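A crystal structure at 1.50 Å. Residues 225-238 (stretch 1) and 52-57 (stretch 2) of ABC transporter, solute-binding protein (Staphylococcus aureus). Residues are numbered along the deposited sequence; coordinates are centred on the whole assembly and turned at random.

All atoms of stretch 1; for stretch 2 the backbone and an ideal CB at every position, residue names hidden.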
ATOM      1  N   HIS A 225      16.271 -23.037   0.651  1.00 34.15           N
ATOM      2  CA  HIS A 225      16.496 -23.405  -0.743  1.00 34.92           C
ATOM      3  C   HIS A 225      15.818 -22.363  -1.619  1.00 30.98           C
ATOM      4  O   HIS A 225      14.731 -22.597  -2.162  1.00 31.19           O
ATOM      5  CB  HIS A 225      15.975 -24.815  -1.018  1.00 38.42           C
ATOM      6  CG  HIS A 225      16.427 -25.822  -0.006  1.00 49.13           C
ATOM      7  ND1 HIS A 225      17.753 -26.163   0.160  1.00 49.36           N
ATOM      8  CD2 HIS A 225      15.734 -26.545   0.905  1.00 49.61           C
ATOM      9  CE1 HIS A 225      17.856 -27.060   1.125  1.00 56.39           C
ATOM     10  NE2 HIS A 225      16.647 -27.309   1.593  1.00 57.71           N
ATOM     11  N   PRO A 226      16.435 -21.192  -1.777  1.00 27.61           N
ATOM     12  CA  PRO A 226      15.801 -20.132  -2.567  1.00 25.60           C
ATOM     13  C   PRO A 226      15.596 -20.560  -4.012  1.00 28.15           C
ATOM     14  O   PRO A 226      16.459 -21.194  -4.624  1.00 27.84           O
ATOM     15  CB  PRO A 226      16.788 -18.963  -2.455  1.00 31.37           C
ATOM     16  CG  PRO A 226      18.088 -19.583  -2.059  1.00 33.18           C
ATOM     17  CD  PRO A 226      17.733 -20.766  -1.222  1.00 29.56           C
ATOM     18  N   HIS A 227      14.435 -20.216  -4.547  1.00 25.92           N
ATOM     19  CA  HIS A 227      14.145 -20.495  -5.944  1.00 24.33           C
ATOM     20  C   HIS A 227      15.096 -19.681  -6.812  1.00 21.21           C
ATOM     21  O   HIS A 227      15.141 -18.451  -6.676  1.00 21.70           O
ATOM     22  CB  HIS A 227      12.696 -20.152  -6.267  1.00 23.22           C
ATOM     23  CG  HIS A 227      12.212 -20.746  -7.552  1.00 26.47           C
ATOM     24  ND1 HIS A 227      12.765 -20.429  -8.774  1.00 24.23           N
ATOM     25  CD2 HIS A 227      11.231 -21.642  -7.804  1.00 27.61           C
ATOM     26  CE1 HIS A 227      12.144 -21.106  -9.724  1.00 29.12           C
ATOM     27  NE2 HIS A 227      11.207 -21.847  -9.162  1.00 29.49           N
ATOM     28  N   PRO A 228      15.878 -20.305  -7.701  1.00 24.21           N
ATOM     29  CA  PRO A 228      16.905 -19.544  -8.433  1.00 22.05           C
ATOM     30  C   PRO A 228      16.350 -18.495  -9.387  1.00 21.28           C
ATOM     31  O   PRO A 228      17.120 -17.645  -9.850  1.00 22.06           O
ATOM     32  CB  PRO A 228      17.679 -20.632  -9.191  1.00 25.92           C
ATOM     33  CG  PRO A 228      16.755 -21.791  -9.272  1.00 24.46           C
ATOM     34  CD  PRO A 228      15.895 -21.736  -8.048  1.00 23.47           C
ATOM     35  N   LYS A 229      15.056 -18.514  -9.692  1.00 20.07           N
ATOM     36  CA  LYS A 229      14.461 -17.538 -10.595  1.00 19.48           C
ATOM     37  C   LYS A 229      13.897 -16.320  -9.872  1.00 16.71           C
ATOM     38  O   LYS A 229      13.284 -15.463 -10.518  1.00 20.01           O
ATOM     39  CB  LYS A 229      13.355 -18.197 -11.424  1.00 23.17           C
ATOM     40  CG  LYS A 229      13.879 -19.041 -12.571  1.00 31.54           C
ATOM     41  CD  LYS A 229      14.267 -18.158 -13.744  1.00 35.83           C
ATOM     42  CE  LYS A 229      15.270 -18.831 -14.665  1.00 42.32           C
ATOM     43  NZ  LYS A 229      15.952 -17.824 -15.523  1.00 44.73           N
ATOM     44  N   ARG A 230      14.097 -16.209  -8.558  1.00 19.68           N
ATOM     45  CA  ARG A 230      13.459 -15.117  -7.829  1.00 17.94           C
ATOM     46  C   ARG A 230      14.097 -13.772  -8.149  1.00 18.07           C
ATOM     47  O   ARG A 230      13.406 -12.750  -8.143  1.00 18.52           O
ATOM     48  CB  ARG A 230      13.487 -15.380  -6.324  1.00 18.05           C
ATOM     49  CG  ARG A 230      14.856 -15.388  -5.667  1.00 19.46           C
ATOM     50  CD  ARG A 230      14.682 -15.677  -4.187  1.00 20.06           C
ATOM     51  NE  ARG A 230      15.918 -15.579  -3.418  1.00 20.13           N
ATOM     52  CZ  ARG A 230      15.977 -15.728  -2.098  1.00 22.40           C
ATOM     53  NH1 ARG A 230      14.873 -15.978  -1.405  1.00 27.06           N
ATOM     54  NH2 ARG A 230      17.137 -15.627  -1.467  1.00 23.57           N
ATOM     55  N   LYS A 231      15.399 -13.741  -8.440  1.00 17.73           N
ATOM     56  CA  LYS A 231      16.002 -12.475  -8.844  1.00 16.55           C
ATOM     57  C   LYS A 231      15.523 -12.051 -10.225  1.00 18.28           C
ATOM     58  O   LYS A 231      15.367 -10.852 -10.484  1.00 17.84           O
ATOM     59  CB  LYS A 231      17.527 -12.574  -8.797  1.00 18.01           C
ATOM     60  CG  LYS A 231      18.065 -12.459  -7.386  1.00 17.71           C
ATOM     61  CD  LYS A 231      19.571 -12.598  -7.309  1.00 19.75           C
ATOM     62  CE  LYS A 231      20.028 -12.516  -5.860  1.00 23.56           C
ATOM     63  NZ  LYS A 231      21.496 -12.701  -5.696  1.00 26.36           N
ATOM     64  N   LYS A 232      15.260 -13.012 -11.115  1.00 17.12           N
ATOM     65  CA  LYS A 232      14.640 -12.670 -12.390  1.00 16.10           C
ATOM     66  C   LYS A 232      13.247 -12.094 -12.175  1.00 18.77           C
ATOM     67  O   LYS A 232      12.831 -11.176 -12.891  1.00 17.44           O
ATOM     68  CB  LYS A 232      14.584 -13.899 -13.299  1.00 17.16           C
ATOM     69  CG  LYS A 232      13.799 -13.714 -14.598  1.00 23.84           C
ATOM     70  CD  LYS A 232      14.391 -12.646 -15.503  1.00 26.70           C
ATOM     71  CE  LYS A 232      13.311 -11.727 -16.052  1.00 30.89           C
ATOM     72  NZ  LYS A 232      13.866 -10.652 -16.919  1.00 30.28           N
ATOM     73  N   LEU A 233      12.515 -12.608 -11.184  1.00 16.70           N
ATOM     74  CA  LEU A 233      11.181 -12.082 -10.906  1.00 16.72           C
ATOM     75  C   LEU A 233      11.256 -10.636 -10.427  1.00 17.12           C
ATOM     76  O   LEU A 233      10.486  -9.780 -10.877  1.00 16.98           O
ATOM     77  CB  LEU A 233      10.465 -12.959  -9.874  1.00 18.04           C
ATOM     78  CG  LEU A 233       9.075 -12.470  -9.443  1.00 17.84           C
ATOM     79  CD1 LEU A 233       8.126 -12.375 -10.632  1.00 18.85           C
ATOM     80  CD2 LEU A 233       8.490 -13.377  -8.373  1.00 20.95           C
ATOM     81  N   VAL A 234      12.172 -10.343  -9.501  1.00 17.67           N
ATOM     82  CA  VAL A 234      12.318  -8.967  -9.032  1.00 15.24           C
ATOM     83  C   VAL A 234      12.703  -8.055 -10.191  1.00 16.61           C
ATOM     84  O   VAL A 234      12.153  -6.958 -10.346  1.00 17.00           O
ATOM     85  CB  VAL A 234      13.340  -8.895  -7.883  1.00 16.62           C
ATOM     86  CG1 VAL A 234      13.541  -7.453  -7.436  1.00 19.34           C
ATOM     87  CG2 VAL A 234      12.882  -9.742  -6.705  1.00 18.50           C
ATOM     88  N   GLN A 235      13.649  -8.496 -11.021  1.00 16.50           N
ATOM     89  CA  GLN A 235      14.008  -7.743 -12.220  1.00 17.77           C
ATOM     90  C   GLN A 235      12.785  -7.504 -13.100  1.00 18.40           C
ATOM     91  O   GLN A 235      12.537  -6.383 -13.558  1.00 16.93           O
ATOM     92  CB  GLN A 235      15.086  -8.506 -12.991  1.00 17.32           C
ATOM     93  CG  GLN A 235      15.571  -7.833 -14.262  1.00 19.38           C
ATOM     94  CD  GLN A 235      16.492  -8.729 -15.062  1.00 22.26           C
ATOM     95  OE1 GLN A 235      16.101  -9.816 -15.486  1.00 22.93           O
ATOM     96  NE2 GLN A 235      17.729  -8.287 -15.254  1.00 20.72           N
ATOM     97  N   TYR A 236      12.015  -8.562 -13.349  1.00 16.82           N
ATOM     98  CA  TYR A 236      10.810  -8.458 -14.165  1.00 16.45           C
ATOM     99  C   TYR A 236       9.849  -7.417 -13.598  1.00 16.40           C
ATOM    100  O   TYR A 236       9.382  -6.524 -14.317  1.00 15.11           O
ATOM    101  CB  TYR A 236      10.156  -9.839 -14.242  1.00 17.65           C
ATOM    102  CG  TYR A 236       8.835  -9.922 -14.964  1.00 17.27           C
ATOM    103  CD1 TYR A 236       8.780 -10.139 -16.333  1.00 19.53           C
ATOM    104  CD2 TYR A 236       7.640  -9.834 -14.266  1.00 21.81           C
ATOM    105  CE1 TYR A 236       7.568 -10.237 -16.991  1.00 22.15           C
ATOM    106  CE2 TYR A 236       6.425  -9.931 -14.915  1.00 27.29           C
ATOM    107  CZ  TYR A 236       6.397 -10.133 -16.273  1.00 24.86           C
ATOM    108  OH  TYR A 236       5.186 -10.231 -16.919  1.00 33.58           O
ATOM    109  N   LEU A 237       9.557  -7.505 -12.300  1.00 16.22           N
ATOM    110  CA  LEU A 237       8.566  -6.622 -11.694  1.00 14.66           C
ATOM    111  C   LEU A 237       9.014  -5.166 -11.698  1.00 14.96           C
ATOM    112  O   LEU A 237       8.168  -4.263 -11.700  1.00 16.73           O
ATOM    113  CB  LEU A 237       8.270  -7.080 -10.266  1.00 15.47           C
ATOM    114  CG  LEU A 237       7.528  -8.412 -10.144  1.00 18.42           C
ATOM    115  CD1 LEU A 237       7.519  -8.883  -8.702  1.00 19.58           C
ATOM    116  CD2 LEU A 237       6.108  -8.293 -10.666  1.00 19.40           C
ATOM    117  N   THR A 238      10.322  -4.913 -11.696  1.00 14.73           N
ATOM    118  CA  THR A 238      10.852  -3.557 -11.681  1.00 17.10           C
ATOM    119  C   THR A 238      11.322  -3.098 -13.055  1.00 15.82           C
ATOM    120  O   THR A 238      11.918  -2.022 -13.164  1.00 16.61           O
ATOM    121  CB  THR A 238      12.001  -3.450 -10.676  1.00 18.41           C
ATOM    122  OG1 THR A 238      13.043  -4.370 -11.025  1.00 17.79           O
ATOM    123  CG2 THR A 238      11.508  -3.762  -9.272  1.00 19.15           C
ATOM    124  N   UNK A  52       8.473 -18.976   1.574  1.00 30.97           N
ATOM    125  CA  UNK A  52       8.475 -18.533   0.200  1.00 25.20           C
ATOM    126  C   UNK A  52       9.720 -17.725  -0.112  1.00 22.66           C
ATOM    127  O   UNK A  52      10.659 -17.629   0.679  1.00 23.76           O
ATOM    128  CB  UNK A  52       7.219 -17.710  -0.095  1.00 25.20           C
ATOM    129  N   UNK A  53       9.705 -17.111  -1.290  1.00 24.60           N
ATOM    130  CA  UNK A  53      10.916 -16.558  -1.878  1.00 22.66           C
ATOM    131  C   UNK A  53      10.915 -15.048  -2.031  1.00 22.16           C
ATOM    132  O   UNK A  53      11.987 -14.444  -1.954  1.00 20.44           O
ATOM    133  CB  UNK A  53      11.146 -17.194  -3.250  1.00 22.66           C
ATOM    134  N   UNK A  54       9.762 -14.420  -2.250  1.00 21.57           N
ATOM    135  CA  UNK A  54       9.698 -12.989  -2.524  1.00 20.22           C
ATOM    136  C   UNK A  54       8.536 -12.387  -1.749  1.00 19.00           C
ATOM    137  O   UNK A  54       7.470 -12.997  -1.627  1.00 20.46           O
ATOM    138  CB  UNK A  54       9.550 -12.720  -4.023  1.00 20.22           C
ATOM    139  N   UNK A  55       8.754 -11.187  -1.220  1.00 18.11           N
ATOM    140  CA  UNK A  55       7.711 -10.388  -0.588  1.00 18.24           C
ATOM    141  C   UNK A  55       7.544  -9.128  -1.424  1.00 18.14           C
ATOM    142  O   UNK A  55       8.519  -8.410  -1.659  1.00 18.14           O
ATOM    143  CB  UNK A  55       8.052 -10.056   0.866  1.00 18.24           C
ATOM    144  N   UNK A  56       6.322  -8.865  -1.887  1.00 19.83           N
ATOM    145  CA  UNK A  56       6.062  -7.681  -2.700  1.00 18.34           C
ATOM    146  C   UNK A  56       4.822  -6.969  -2.184  1.00 20.00           C
ATOM    147  O   UNK A  56       3.791  -7.600  -1.931  1.00 18.14           O
ATOM    148  CB  UNK A  56       5.893  -8.055  -4.174  1.00 18.34           C
ATOM    149  N   UNK A  57       4.927  -5.656  -2.033  1.00 17.77           N
ATOM    150  CA  UNK A  57       3.851  -4.850  -1.504  1.00 17.95           C
ATOM    151  C   UNK A  57       4.103  -4.446  -0.062  1.00 17.34           C
ATOM    152  O   UNK A  57       4.900  -5.049   0.662  1.00 20.95           O
ATOM    153  CB  UNK A  57       2.526  -5.607  -1.614  1.00 17.95           C
TER

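Position 52 turns its CA-to-CB direction away from stretch 1, and no atom of that stretch lies within 5.5 Å of the ideal CB. Its phi/psi of -77/-170 is open to most residues, so the visible atoms hardly restrict the choice. The deposited residue is Gly 52.

Position 53 is far better defined. Its CA-to-CB bond points toward stretch 1, with the ideal CB 4.0 Å from Arg 230 CD and 4.5 Å from His 227 CB. The CA of position 53 lies 6.1 Å from Pro 226 CA. What stretch 1 offers is a backbone NH at His 227, with the guanidinium of Arg 230 nearby. A short acceptor suits this setting: Asp or Asn, perhaps Ser or Thr, with the positive charge favouring Asp. The residue is Asp 53, with chi1 in the m well. His 227 N donates to Asp 53 OD1 at 2.8 Å and a nearly straight 168°, fixing the loop just ahead of the helix. A water donates to both Asp 53 OD2 and His 225 O, each 2.8 Å from its oxygen, and so bridges the carboxylate to the loop. The salt bridge from Arg 230 NH1 to Asp 53 OD1 is long, 3.8 Å; the oxygen lies well out of the guanidinium plane, so charge alone acts there. Arg 230 NH1 also makes a weak hydrogen bond to Asp 53 O, at 3.3 Å and 130°.

At position 54 the strand begins, and CA-to-CB points sideways. The ideal CB is 4.5 Å from Leu 233 CD2, 5.2 Å from Val 234 CG2 and 5.3 Å from Arg 230 CB, a wholly carbon-lined surface. Val, Ile or Leu would suit, and the extended backbone is congenial to beta-branched residues. Val 54 is found, with chi1 t; its CG2 lies 3.8 Å from Arg 230 CB and 4.2 Å from Leu 233 CD2.

Position 55 is out of reach of stretch 1, which therefore sets no preference; extended angles admit many residues, and Phe 55 occupies the site.

Position 56 points toward stretch 1 again, but the ideal CB is still 4.9 Å from Leu 237 CD1. That gap favours a longer apolar chain, such as Leu, Ile or Met. Met 56 places its SD 3.8 Å from Leu 237 CD1, continuing the apolar contact further along the helix.

At position 57 phi is positive, 104/160, and a CB would be jammed against the preceding carbonyl oxygen. This calls for glycine, and Gly 57 is present.

Stretch 2 52-57: GDVFMG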
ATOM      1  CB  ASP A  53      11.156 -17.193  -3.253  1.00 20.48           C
ATOM      2  CG  ASP A  53      11.631 -18.628  -3.149  1.00 28.28           C
ATOM      3  OD1 ASP A  53      12.809 -18.834  -2.793  1.00 33.61           O
ATOM      4  OD2 ASP A  53      10.822 -19.544  -3.400  1.00 34.93           O
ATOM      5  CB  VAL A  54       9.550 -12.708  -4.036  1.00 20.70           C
ATOM      6  CG1 VAL A  54       9.370 -11.217  -4.298  1.00 21.49           C
ATOM      7  CG2 VAL A  54      10.761 -13.230  -4.792  1.00 22.15           C
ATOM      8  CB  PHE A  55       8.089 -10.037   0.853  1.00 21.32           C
ATOM      9  CG  PHE A  55       6.924  -9.641   1.714  1.00 22.34           C
ATOM     10  CD1 PHE A  55       6.193  -8.498   1.441  1.00 19.53           C
ATOM     11  CD2 PHE A  55       6.577 -10.404   2.816  1.00 21.31           C
ATOM     12  CE1 PHE A  55       5.125  -8.135   2.242  1.00 21.22           C
ATOM     13  CE2 PHE A  55       5.514 -10.043   3.619  1.00 21.83           C
ATOM     14  CZ  PHE A  55       4.788  -8.907   3.332  1.00 20.28           C
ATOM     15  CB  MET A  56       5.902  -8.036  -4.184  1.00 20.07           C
ATOM     16  CG  MET A  56       4.644  -8.805  -4.540  1.00 23.06           C
ATOM     17  SD  MET A  56       4.592  -9.238  -6.296  1.00 23.16           S
ATOM     18  CE  MET A  56       4.296  -7.645  -7.061  1.00 24.77           C
TER
HETATM   19  O   HOH W   1      12.043 -21.864  -2.493  1.00 31.69           O
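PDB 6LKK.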